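Local atomic coordinates of HD domain protein (Enterococcus faecalis, PDB entry 4LRL), a protein that hydrolyses deoxyribonucleoside triphosphates, probably including dGTP, under activating and inhibiting allosteric control by bound nucleotides. Residues G274-L279 and F347-L353; L374-F380 and F442-M448; F398-N402 and V420-T424. One frame throughout, in Å; residues are numbered along the deposited sequence.

Contact 1: G274-L279 and F347-L353; sequences GMEVIL and FLMRKPL. With DGT (2'-deoxyguanosine-5'-triphosphate), chain R.
Met275 and Pro352 approach to 4.8 Å between their CA atoms, and Leu279 and Phe347 to 6.5 Å between theirs, so the chain leaving helix 338-348 runs back along helix 270-291 in the opposite sense. This is helix-against-loop packing in the HD-associated region, behind a dGTP pocket shared with the second subunit. The turn comes at Arg350, where the chain first leaves helical backbone angles, with positive phi (62°). Where Gly274 passes Leu353 there is no side chain to hold the backbones apart.

Met275 fills the bend. Its chain folds back at both later torsions, which brings Met275 SD to 3.8 Å from Pro352 CB, the thioether passing slantwise over the proline, and Met275 CE to 3.5 Å from Phe347 O. Leu279 lies over the Phe347 ring: CD1 is 4.2 Å from its centroid and 18° off the normal, a CH-pi contact, while Met275 O sits at the ring edge, in plane. Phe78, in the same chain, meets Phe347 edge-to-face. Farther along, Val277 and Leu353 cross at about a right angle, with Val277 CG1 3.5 Å from Leu353 CD1, and Ile278 CG2 packs on Phe347 CB and Ile278 CD1 on Leu353 CG.

Arg350 faces the other way, into the pocket. Its chain is extended from CG to NE and carries the guanidinium flat against the guanine, which lies over one face, with NE bonded to Phe78 O. That backbone bond and the nucleotide together should fix the rotation of the group. The α-phosphate is at the guanidinium edge: Arg350 NH2 gives a nearly straight bond to dGTP O1A (2.7 Å, 167°), and Arg350 NH1 reaches dGTP O5' at 2.9 Å.

Contact 2: L374-F380 and F442-M448; sequences LIEKVGF and FYFPKEM. With DGT (2'-deoxyguanosine-5'-triphosphate), chain R.
Pro445 lies over the Phe380 ring, the two side chains running antiparallel, with Pro445 CG above the ring centre, 3.8 Å from the centroid and 11° off its normal. This CH-pi contact joins the end of helix 361-377, closed by a Schellman motif at Gly379, to the chain leaving strand 441-444 of a three-stranded antiparallel sheet. Ile375 O lies at the edge of the same ring, in plane.

Met448 is curled, bent at both chi2 (-54°) and chi3 (-63°), which turns its sulfur and methyl back to the C-terminal end of the helix and the residue after it. Met448 SD meets Val378 CG2 at 3.5 Å, Met448 CE meets Ile375 CG1 at 3.7 Å, and SD stands obliquely to the Phe380 ring as a Met-aromatic contact. The other arm of Ile375 packing is CD1, which reaches Phe444 CB (3.8 Å) and Phe442 CZ (4.0 Å). Glu447 runs across the end of Phe380, its CG 3.4 Å from Phe380 CZ, while its carboxylate forms a salt bridge with Arg346.

Lys446 takes no part in this packing; its extended chain carries NZ to a hydrogen bond with dGTP O2G on the γ-phosphate, 3.3 Å long.

Contact 3: F398-N402 and V420-T424; sequences FYRPN and VELAT
Tyr399 and Glu421 meet through one hydrogen bond, which tethers the loop 398-402 to the point where strand 419-421 gives way to a short, weakly bonded helix. Two polar bonds converge on Glu421 OE2. The phenol gives its proton, with Tyr399 OH 2.8 Å from Glu421 OE2, arriving on the anti side and tilted 34° out of the carboxylate plane. The second donor is Ala423 N, 2.7 Å from Glu421 OE2 with an N-H...O angle of 158°; it comes from above the plane, on the face opposite to the tyrosine. This is a helix N-cap: Glu421 stands just before the helix, and the bend of its chain at chi2 (-86°) folds the carboxylate back over the first turn. Tyr399 OH is engaged a second time, by Ile410 N.

The van der Waals contacts gather round the same group. Pro401 lies across the Glu421 side chain, its CG 3.5 Å from Glu421 OE2, and within its own segment its CD sits 3.6 Å above the centre of the Tyr399 ring plane. Looser apolar approaches flank this: Pro401 CG to Ala423 CB at 4.3 Å, and Tyr399 CE2 to Leu422 CD2 at 4.4 Å. Leu422 itself packs on Val252 and Ile256 of helix 249-267.

The contact is far from the annotated sites and is structural. Two donors on opposite faces hold Glu421 OE2 in place and should limit the swing of the carboxylate, and the start of a short helix next to it may add to stabilising the charged form.

In the fold
Contacts 1 and 2 are both buried, adjoin each other and share one nucleotide: Leu353 packs on Phe444 and Pro445, Gly274 on Tyr443, and Arg350 and Lys446 reach different phosphates of the same dGTP. Their own cross-segment chemistry is apolar, without a hydrogen bond, and these two basic side chains alone carry it out to the ligand. Contact 3 differs on each count. It is only partly buried, its centre is about 37 Å from that of contact 1 and 43 Å from that of contact 2, and its main link is polar. In sequence, 398-402 and 420-424 fall between the two segments of contact 2, yet in space they lie by a different sheet, in which strand 419-421 pairs with 411-413.

Contact 1: G274-L279 and F347-L353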
loop_
_atom_site.group_PDB
_atom_site.type_symbol
_atom_site.label_atom_id
_atom_site.label_comp_id
_atom_site.label_asym_id
_atom_site.label_seq_id
_atom_site.Cartn_x
_atom_site.Cartn_y
_atom_site.Cartn_z
ATOM N N GLY C 274 -29.279 2.178 7.851
ATOM C CA GLY C 274 -30.372 1.228 8.039
ATOM C C GLY C 274 -30.293 0.477 9.356
ATOM O O GLY C 274 -31.310 0.267 10.023
ATOM N N MET C 275 -29.085 0.075 9.745
ATOM C CA MET C 275 -28.895 -0.637 11.009
ATOM C C MET C 275 -29.056 0.313 12.200
ATOM O O MET C 275 -29.568 -0.070 13.260
ATOM C CB MET C 275 -27.531 -1.328 11.033
ATOM C CG MET C 275 -27.431 -2.519 10.084
ATOM S SD MET C 275 -28.556 -3.853 10.552
ATOM C CE MET C 275 -27.757 -4.481 12.029
ATOM N N GLU C 276 -28.619 1.553 12.015
ATOM C CA GLU C 276 -28.744 2.569 13.037
ATOM C C GLU C 276 -30.216 2.882 13.321
ATOM O O GLU C 276 -30.607 3.046 14.482
ATOM C CB GLU C 276 -27.981 3.823 12.620
ATOM C CG GLU C 276 -27.775 4.816 13.739
ATOM C CD GLU C 276 -28.980 5.730 13.964
ATOM O OE1 GLU C 276 -29.167 6.188 15.118
ATOM O OE2 GLU C 276 -29.734 5.998 12.994
ATOM N N VAL C 277 -31.029 2.953 12.268
ATOM C CA VAL C 277 -32.466 3.145 12.426
ATOM C C VAL C 277 -33.077 2.027 13.271
ATOM O O VAL C 277 -33.896 2.298 14.143
ATOM C CB VAL C 277 -33.212 3.304 11.056
ATOM C CG1 VAL C 277 -34.715 3.202 11.244
ATOM C CG2 VAL C 277 -32.875 4.646 10.404
ATOM N N ILE C 278 -32.664 0.780 13.034
ATOM C CA ILE C 278 -33.162 -0.349 13.817
ATOM C C ILE C 278 -32.728 -0.254 15.282
ATOM O O ILE C 278 -33.537 -0.450 16.189
ATOM C CB ILE C 278 -32.762 -1.698 13.183
ATOM C CG1 ILE C 278 -33.765 -2.050 12.087
ATOM C CG2 ILE C 278 -32.719 -2.831 14.233
ATOM C CD1 ILE C 278 -33.147 -2.782 10.961
ATOM N N LEU C 279 -31.460 0.065 15.505
ATOM C CA LEU C 279 -30.961 0.300 16.849
ATOM C C LEU C 279 -31.750 1.424 17.554
ATOM O O LEU C 279 -32.114 1.291 18.725
ATOM C CB LEU C 279 -29.472 0.642 16.805
ATOM C CG LEU C 279 -28.752 1.058 18.091
ATOM C CD1 LEU C 279 -28.716 -0.087 19.103
ATOM C CD2 LEU C 279 -27.336 1.507 17.749
ATOM N N PHE C 347 -31.204 -6.394 14.688
ATOM C CA PHE C 347 -29.903 -5.812 15.013
ATOM C C PHE C 347 -28.805 -6.838 15.258
ATOM O O PHE C 347 -27.669 -6.649 14.826
ATOM C CB PHE C 347 -29.979 -4.868 16.218
ATOM C CG PHE C 347 -28.732 -4.047 16.406
ATOM C CD1 PHE C 347 -28.540 -2.877 15.679
ATOM C CD2 PHE C 347 -27.734 -4.456 17.296
ATOM C CE1 PHE C 347 -27.377 -2.119 15.844
ATOM C CE2 PHE C 347 -26.564 -3.703 17.471
ATOM C CZ PHE C 347 -26.383 -2.541 16.747
ATOM N N LEU C 348 -29.124 -7.914 15.965
ATOM C CA LEU C 348 -28.131 -8.960 16.199
ATOM C C LEU C 348 -27.809 -9.756 14.939
ATOM O O LEU C 348 -26.663 -10.144 14.732
ATOM C CB LEU C 348 -28.575 -9.896 17.324
ATOM C CG LEU C 348 -28.642 -9.270 18.721
ATOM C CD1 LEU C 348 -29.475 -10.165 19.641
ATOM C CD2 LEU C 348 -27.245 -8.981 19.314
ATOM N N MET C 349 -28.824 -9.976 14.105
ATOM C CA MET C 349 -28.719 -10.851 12.922
ATOM C C MET C 349 -28.460 -10.101 11.592
ATOM O O MET C 349 -28.365 -10.731 10.530
ATOM C CB MET C 349 -29.981 -11.736 12.791
ATOM C CG MET C 349 -30.317 -12.630 14.003
ATOM S SD MET C 349 -28.857 -13.234 14.863
ATOM C CE MET C 349 -29.565 -14.175 16.221
ATOM N N ARG C 350 -28.349 -8.767 11.671
ATOM C CA ARG C 350 -28.109 -7.881 10.520
ATOM C C ARG C 350 -29.234 -7.931 9.486
ATOM O O ARG C 350 -29.103 -8.556 8.432
ATOM C CB ARG C 350 -26.730 -8.133 9.875
ATOM C CG ARG C 350 -26.302 -7.059 8.865
ATOM C CD ARG C 350 -25.062 -7.461 8.079
ATOM N NE ARG C 350 -24.598 -6.432 7.138
ATOM C CZ ARG C 350 -25.170 -6.138 5.965
ATOM N NH1 ARG C 350 -24.652 -5.191 5.199
ATOM N NH2 ARG C 350 -26.273 -6.760 5.557
ATOM N N LYS C 351 -30.341 -7.266 9.803
ATOM C CA LYS C 351 -31.472 -7.154 8.884
ATOM C C LYS C 351 -31.777 -5.682 8.735
ATOM O O LYS C 351 -32.745 -5.198 9.317
ATOM C CB LYS C 351 -32.727 -7.864 9.411
ATOM C CG LYS C 351 -32.529 -9.280 9.917
ATOM C CD LYS C 351 -32.242 -10.231 8.803
ATOM C CE LYS C 351 -32.261 -11.673 9.308
ATOM N NZ LYS C 351 -31.663 -12.575 8.292
ATOM N N PRO C 352 -30.944 -4.956 7.970
ATOM C CA PRO C 352 -31.177 -3.516 7.969
ATOM C C PRO C 352 -32.481 -3.185 7.261
ATOM O O PRO C 352 -32.965 -3.979 6.443
ATOM C CB PRO C 352 -29.979 -2.950 7.197
ATOM C CG PRO C 352 -29.161 -4.162 6.722
ATOM C CD PRO C 352 -29.987 -5.378 6.936
ATOM N N LEU C 353 -33.062 -2.042 7.616
ATOM C CA LEU C 353 -34.136 -1.467 6.826
ATOM C C LEU C 353 -33.556 -1.022 5.482
ATOM O O LEU C 353 -32.421 -0.549 5.417
ATOM C CB LEU C 353 -34.758 -0.274 7.552
ATOM C CG LEU C 353 -35.573 -0.514 8.828
ATOM C CD1 LEU C 353 -36.241 0.782 9.261
ATOM C CD2 LEU C 353 -36.641 -1.591 8.655
HETATM P PG DGT R . -28.890 -6.548 -1.732
HETATM O O1G DGT R . -27.975 -6.012 -2.819
HETATM O O2G DGT R . -30.362 -6.548 -2.122
HETATM O O3G DGT R . -28.405 -7.837 -1.088
HETATM O O3B DGT R . -28.853 -5.498 -0.503
HETATM P PB DGT R . -27.747 -4.351 -0.363
HETATM O O1B DGT R . -28.395 -3.023 -0.652
HETATM O O2B DGT R . -26.492 -4.755 -1.096
HETATM O O3A DGT R . -27.437 -4.398 1.209
HETATM P PA DGT R . -26.593 -5.530 1.970
HETATM O O1A DGT R . -27.300 -5.770 3.274
HETATM O O2A DGT R . -26.243 -6.704 1.115
HETATM O "O5'" DGT R . -25.229 -4.753 2.343
HETATM C "C5'" DGT R . -24.485 -3.976 1.409
HETATM C "C4'" DGT R . -22.999 -4.314 1.508
HETATM O "O4'" DGT R . -22.537 -4.459 2.861
HETATM C "C3'" DGT R . -22.709 -5.667 0.875
HETATM O "O3'" DGT R . -22.700 -5.612 -0.563
HETATM C "C2'" DGT R . -21.385 -6.059 1.518
HETATM C "C1'" DGT R . -21.394 -5.328 2.862
HETATM N N9 DGT R . -21.452 -6.266 4.009
HETATM C C8 DGT R . -20.597 -6.267 5.052
HETATM N N7 DGT R . -20.901 -7.236 5.958
HETATM C C5 DGT R . -21.987 -7.876 5.488
HETATM C C6 DGT R . -22.840 -9.018 5.925
HETATM O O6 DGT R . -22.647 -9.641 6.987
HETATM N N1 DGT R . -23.862 -9.372 5.158
HETATM C C2 DGT R . -24.144 -8.764 4.000
HETATM N N2 DGT R . -25.206 -9.219 3.306
HETATM N N3 DGT R . -23.424 -7.712 3.524
HETATM C C4 DGT R . -22.345 -7.236 4.210
#

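Contact 2: L374-F380 and F442-M448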
loop_
_atom_site.group_PDB
_atom_site.type_symbol
_atom_site.label_atom_id
_atom_site.label_comp_id
_atom_site.label_asym_id
_atom_site.label_seq_id
_atom_site.Cartn_x
_atom_site.Cartn_y
_atom_site.Cartn_z
ATOM N N LEU C 374 -49.476 1.560 3.763
ATOM C CA LEU C 374 -49.304 0.266 3.114
ATOM C C LEU C 374 -48.449 -0.679 3.944
ATOM O O LEU C 374 -48.769 -1.860 4.071
ATOM C CB LEU C 374 -48.689 0.429 1.721
ATOM C CG LEU C 374 -49.460 1.255 0.687
ATOM C CD1 LEU C 374 -48.641 1.345 -0.595
ATOM C CD2 LEU C 374 -50.871 0.670 0.426
ATOM N N ILE C 375 -47.365 -0.146 4.499
ATOM C CA ILE C 375 -46.416 -0.911 5.305
ATOM C C ILE C 375 -47.128 -1.438 6.549
ATOM O O ILE C 375 -46.932 -2.591 6.937
ATOM C CB ILE C 375 -45.171 -0.029 5.648
ATOM C CG1 ILE C 375 -44.255 0.084 4.420
ATOM C CG2 ILE C 375 -44.418 -0.535 6.881
ATOM C CD1 ILE C 375 -43.347 1.321 4.416
ATOM N N GLU C 376 -47.971 -0.591 7.137
ATOM C CA GLU C 376 -48.829 -0.937 8.262
ATOM C C GLU C 376 -49.841 -2.030 7.921
ATOM O O GLU C 376 -50.130 -2.895 8.753
ATOM C CB GLU C 376 -49.594 0.311 8.720
ATOM C CG GLU C 376 -50.536 0.102 9.899
ATOM C CD GLU C 376 -51.022 1.421 10.469
ATOM O OE1 GLU C 376 -50.373 1.910 11.415
ATOM O OE2 GLU C 376 -52.022 1.984 9.960
ATOM N N LYS C 377 -50.394 -1.951 6.709
ATOM C CA LYS C 377 -51.421 -2.869 6.230
ATOM C C LYS C 377 -50.897 -4.309 6.222
ATOM O O LYS C 377 -51.615 -5.228 6.590
ATOM C CB LYS C 377 -51.874 -2.441 4.831
ATOM C CG LYS C 377 -53.250 -2.908 4.409
ATOM C CD LYS C 377 -53.843 -1.983 3.338
ATOM C CE LYS C 377 -55.279 -2.391 3.009
ATOM N NZ LYS C 377 -56.226 -1.232 2.818
ATOM N N VAL C 378 -49.635 -4.492 5.836
ATOM C CA VAL C 378 -49.026 -5.834 5.826
ATOM C C VAL C 378 -48.492 -6.278 7.197
ATOM O O VAL C 378 -47.985 -7.389 7.327
ATOM C CB VAL C 378 -47.953 -6.021 4.704
ATOM C CG1 VAL C 378 -48.526 -5.634 3.345
ATOM C CG2 VAL C 378 -46.661 -5.243 5.003
ATOM N N GLY C 379 -48.628 -5.420 8.213
ATOM C CA GLY C 379 -48.344 -5.805 9.597
ATOM C C GLY C 379 -47.129 -5.167 10.254
ATOM O O GLY C 379 -46.776 -5.522 11.386
ATOM N N PHE C 380 -46.480 -4.231 9.560
ATOM C CA PHE C 380 -45.331 -3.543 10.126
ATOM C C PHE C 380 -45.758 -2.210 10.720
ATOM O O PHE C 380 -46.159 -1.307 9.982
ATOM C CB PHE C 380 -44.252 -3.297 9.068
ATOM C CG PHE C 380 -43.560 -4.538 8.583
ATOM C CD1 PHE C 380 -43.832 -5.049 7.321
ATOM C CD2 PHE C 380 -42.600 -5.172 9.370
ATOM C CE1 PHE C 380 -43.166 -6.204 6.850
ATOM C CE2 PHE C 380 -41.932 -6.317 8.915
ATOM C CZ PHE C 380 -42.217 -6.836 7.657
ATOM N N PHE C 442 -35.958 7.640 3.055
ATOM C CA PHE C 442 -37.093 6.986 3.675
ATOM C C PHE C 442 -36.775 5.499 3.845
ATOM O O PHE C 442 -36.415 4.806 2.886
ATOM C CB PHE C 442 -38.346 7.200 2.820
ATOM C CG PHE C 442 -39.540 6.439 3.296
ATOM C CD1 PHE C 442 -40.086 6.686 4.558
ATOM C CD2 PHE C 442 -40.128 5.477 2.483
ATOM C CE1 PHE C 442 -41.201 5.980 5.009
ATOM C CE2 PHE C 442 -41.259 4.765 2.914
ATOM C CZ PHE C 442 -41.798 5.016 4.183
ATOM N N TYR C 443 -36.890 5.012 5.072
ATOM C CA TYR C 443 -36.458 3.667 5.381
ATOM C C TYR C 443 -37.666 2.775 5.548
ATOM O O TYR C 443 -38.676 3.201 6.082
ATOM C CB TYR C 443 -35.578 3.661 6.638
ATOM C CG TYR C 443 -34.146 4.052 6.362
ATOM C CD1 TYR C 443 -33.731 5.385 6.432
ATOM C CD2 TYR C 443 -33.208 3.088 6.015
ATOM C CE1 TYR C 443 -32.389 5.741 6.166
ATOM C CE2 TYR C 443 -31.884 3.428 5.740
ATOM C CZ TYR C 443 -31.482 4.753 5.815
ATOM O OH TYR C 443 -30.165 5.054 5.538
ATOM N N PHE C 444 -37.554 1.530 5.092
ATOM C CA PHE C 444 -38.682 0.589 5.122
ATOM C C PHE C 444 -38.166 -0.840 5.128
ATOM O O PHE C 444 -37.014 -1.081 4.730
ATOM C CB PHE C 444 -39.605 0.807 3.916
ATOM C CG PHE C 444 -38.886 0.859 2.596
ATOM C CD1 PHE C 444 -38.615 -0.313 1.882
ATOM C CD2 PHE C 444 -38.479 2.081 2.060
ATOM C CE1 PHE C 444 -37.948 -0.267 0.648
ATOM C CE2 PHE C 444 -37.810 2.140 0.832
ATOM C CZ PHE C 444 -37.545 0.961 0.126
ATOM N N PRO C 445 -39.005 -1.798 5.581
ATOM C CA PRO C 445 -38.547 -3.188 5.561
ATOM C C PRO C 445 -38.276 -3.645 4.143
ATOM O O PRO C 445 -39.055 -3.348 3.237
ATOM C CB PRO C 445 -39.724 -3.962 6.168
ATOM C CG PRO C 445 -40.461 -2.937 6.975
ATOM C CD PRO C 445 -40.355 -1.687 6.164
ATOM N N LYS C 446 -37.154 -4.328 3.966
ATOM C CA LYS C 446 -36.798 -4.959 2.700
ATOM C C LYS C 446 -37.941 -5.819 2.149
ATOM O O LYS C 446 -38.213 -5.801 0.942
ATOM C CB LYS C 446 -35.526 -5.807 2.860
ATOM C CG LYS C 446 -34.963 -6.327 1.543
ATOM C CD LYS C 446 -33.628 -7.068 1.705
ATOM C CE LYS C 446 -33.291 -7.833 0.423
ATOM N NZ LYS C 446 -31.843 -8.176 0.282
ATOM N N GLU C 447 -38.616 -6.555 3.031
ATOM C CA GLU C 447 -39.674 -7.475 2.593
ATOM C C GLU C 447 -40.847 -6.798 1.874
ATOM O O GLU C 447 -41.666 -7.476 1.253
ATOM C CB GLU C 447 -40.135 -8.453 3.699
ATOM C CG GLU C 447 -40.238 -7.916 5.119
ATOM C CD GLU C 447 -38.906 -7.903 5.862
ATOM O OE1 GLU C 447 -38.691 -8.781 6.727
ATOM O OE2 GLU C 447 -38.079 -7.009 5.587
ATOM N N MET C 448 -40.895 -5.465 1.924
ATOM C CA MET C 448 -41.881 -4.695 1.165
ATOM C C MET C 448 -41.643 -4.799 -0.337
ATOM O O MET C 448 -42.579 -4.659 -1.125
ATOM C CB MET C 448 -41.872 -3.216 1.570
ATOM C CG MET C 448 -42.417 -2.910 2.964
ATOM S SD MET C 448 -44.078 -3.534 3.313
ATOM C CE MET C 448 -45.069 -2.647 2.112
HETATM P PG DGT R . -28.890 -6.548 -1.732
HETATM O O1G DGT R . -27.975 -6.012 -2.819
HETATM O O2G DGT R . -30.362 -6.548 -2.122
HETATM O O3G DGT R . -28.405 -7.837 -1.088
HETATM O O3B DGT R . -28.853 -5.498 -0.503
HETATM P PB DGT R . -27.747 -4.351 -0.363
HETATM O O1B DGT R . -28.395 -3.023 -0.652
HETATM O O2B DGT R . -26.492 -4.755 -1.096
HETATM O O3A DGT R . -27.437 -4.398 1.209
HETATM P PA DGT R . -26.593 -5.530 1.970
HETATM O O1A DGT R . -27.300 -5.770 3.274
HETATM O O2A DGT R . -26.243 -6.704 1.115
HETATM O "O5'" DGT R . -25.229 -4.753 2.343
HETATM C "C5'" DGT R . -24.485 -3.976 1.409
HETATM C "C4'" DGT R . -22.999 -4.314 1.508
HETATM O "O4'" DGT R . -22.537 -4.459 2.861
HETATM C "C3'" DGT R . -22.709 -5.667 0.875
HETATM O "O3'" DGT R . -22.700 -5.612 -0.563
HETATM C "C2'" DGT R . -21.385 -6.059 1.518
HETATM C "C1'" DGT R . -21.394 -5.328 2.862
HETATM N N9 DGT R . -21.452 -6.266 4.009
HETATM C C8 DGT R . -20.597 -6.267 5.052
HETATM N N7 DGT R . -20.901 -7.236 5.958
HETATM C C5 DGT R . -21.987 -7.876 5.488
HETATM C C6 DGT R . -22.840 -9.018 5.925
HETATM O O6 DGT R . -22.647 -9.641 6.987
HETATM N N1 DGT R . -23.862 -9.372 5.158
HETATM C C2 DGT R . -24.144 -8.764 4.000
HETATM N N2 DGT R . -25.206 -9.219 3.306
HETATM N N3 DGT R . -23.424 -7.712 3.524
HETATM C C4 DGT R . -22.345 -7.236 4.210
#

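Contact 3: F398-N402 and V420-T424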
loop_
_atom_site.group_PDB
_atom_site.type_symbol
_atom_site.label_atom_id
_atom_site.label_comp_id
_atom_site.label_asym_id
_atom_site.label_seq_id
_atom_site.Cartn_x
_atom_site.Cartn_y
_atom_site.Cartn_z
ATOM N N PHE C 398 -19.430 19.540 7.024
ATOM C CA PHE C 398 -18.741 19.862 5.775
ATOM C C PHE C 398 -17.877 21.104 5.935
ATOM O O PHE C 398 -18.123 21.924 6.825
ATOM C CB PHE C 398 -19.747 20.085 4.647
ATOM C CG PHE C 398 -20.354 18.822 4.121
ATOM C CD1 PHE C 398 -19.666 18.035 3.201
ATOM C CD2 PHE C 398 -21.613 18.414 4.541
ATOM C CE1 PHE C 398 -20.225 16.860 2.705
ATOM C CE2 PHE C 398 -22.182 17.238 4.052
ATOM C CZ PHE C 398 -21.485 16.462 3.133
ATOM N N TYR C 399 -16.873 21.240 5.072
ATOM C CA TYR C 399 -16.052 22.443 5.061
ATOM C C TYR C 399 -16.805 23.618 4.423
ATOM O O TYR C 399 -17.021 23.641 3.215
ATOM C CB TYR C 399 -14.699 22.195 4.372
ATOM C CG TYR C 399 -13.758 23.371 4.490
ATOM C CD1 TYR C 399 -13.432 23.896 5.743
ATOM C CD2 TYR C 399 -13.206 23.973 3.359
ATOM C CE1 TYR C 399 -12.579 24.998 5.871
ATOM C CE2 TYR C 399 -12.345 25.071 3.473
ATOM C CZ TYR C 399 -12.040 25.581 4.736
ATOM O OH TYR C 399 -11.200 26.668 4.878
ATOM N N ARG C 400 -17.224 24.572 5.253
ATOM C CA ARG C 400 -17.891 25.789 4.780
ATOM C C ARG C 400 -17.266 27.025 5.428
ATOM O O ARG C 400 -17.775 27.526 6.433
ATOM C CB ARG C 400 -19.396 25.750 5.055
ATOM C CG ARG C 400 -20.160 26.824 4.288
ATOM C CD ARG C 400 -21.484 27.207 4.934
ATOM N NE ARG C 400 -22.388 26.064 5.033
ATOM C CZ ARG C 400 -23.712 26.147 5.042
ATOM N NH1 ARG C 400 -24.434 25.040 5.136
ATOM N NH2 ARG C 400 -24.320 27.325 4.946
ATOM N N PRO C 401 -16.151 27.519 4.860
ATOM C CA PRO C 401 -15.446 28.648 5.453
ATOM C C PRO C 401 -16.269 29.934 5.456
ATOM O O PRO C 401 -16.740 30.380 4.408
ATOM C CB PRO C 401 -14.201 28.798 4.570
ATOM C CG PRO C 401 -14.543 28.111 3.296
ATOM C CD PRO C 401 -15.441 26.986 3.683
ATOM N N ASN C 402 -16.455 30.498 6.643
ATOM C CA ASN C 402 -17.105 31.786 6.780
ATOM C C ASN C 402 -16.061 32.878 6.943
ATOM O O ASN C 402 -15.333 32.915 7.937
ATOM C CB ASN C 402 -18.076 31.790 7.953
ATOM C CG ASN C 402 -19.085 32.900 7.855
ATOM O OD1 ASN C 402 -18.742 34.081 7.913
ATOM N ND2 ASN C 402 -20.347 32.529 7.706
ATOM N N VAL C 420 -4.273 33.342 4.038
ATOM C CA VAL C 420 -5.195 33.256 2.937
ATOM C C VAL C 420 -5.974 31.962 3.106
ATOM O O VAL C 420 -5.386 30.886 3.277
ATOM C CB VAL C 420 -4.425 33.382 1.588
ATOM C CG1 VAL C 420 -4.951 32.450 0.529
ATOM C CG2 VAL C 420 -4.448 34.843 1.112
ATOM N N GLU C 421 -7.298 32.088 3.096
ATOM C CA GLU C 421 -8.209 30.963 3.289
ATOM C C GLU C 421 -8.125 29.975 2.123
ATOM O O GLU C 421 -8.007 30.381 0.971
ATOM C CB GLU C 421 -9.643 31.489 3.481
ATOM C CG GLU C 421 -10.660 30.447 3.923
ATOM C CD GLU C 421 -11.277 29.690 2.762
ATOM O OE1 GLU C 421 -11.957 30.322 1.929
ATOM O OE2 GLU C 421 -11.099 28.459 2.691
ATOM N N LEU C 422 -8.196 28.681 2.439
ATOM C CA LEU C 422 -7.952 27.603 1.489
ATOM C C LEU C 422 -8.766 27.637 0.186
ATOM O O LEU C 422 -8.191 27.591 -0.902
ATOM C CB LEU C 422 -8.124 26.251 2.184
ATOM C CG LEU C 422 -7.994 25.004 1.305
ATOM C CD1 LEU C 422 -6.583 24.847 0.745
ATOM C CD2 LEU C 422 -8.414 23.765 2.065
ATOM N N ALA C 423 -10.091 27.684 0.303
ATOM C CA ALA C 423 -10.993 27.676 -0.854
ATOM C C ALA C 423 -10.692 28.821 -1.822
ATOM O O ALA C 423 -10.788 28.664 -3.041
ATOM C CB ALA C 423 -12.452 27.735 -0.393
ATOM N N THR C 424 -10.327 29.966 -1.255
ATOM C CA THR C 424 -9.902 31.157 -1.992
ATOM C C THR C 424 -8.844 30.867 -3.073
ATOM O O THR C 424 -8.947 31.370 -4.190
ATOM C CB THR C 424 -9.417 32.227 -0.990
ATOM O OG1 THR C 424 -10.540 33.004 -0.562
ATOM C CG2 THR C 424 -8.350 33.140 -1.576
#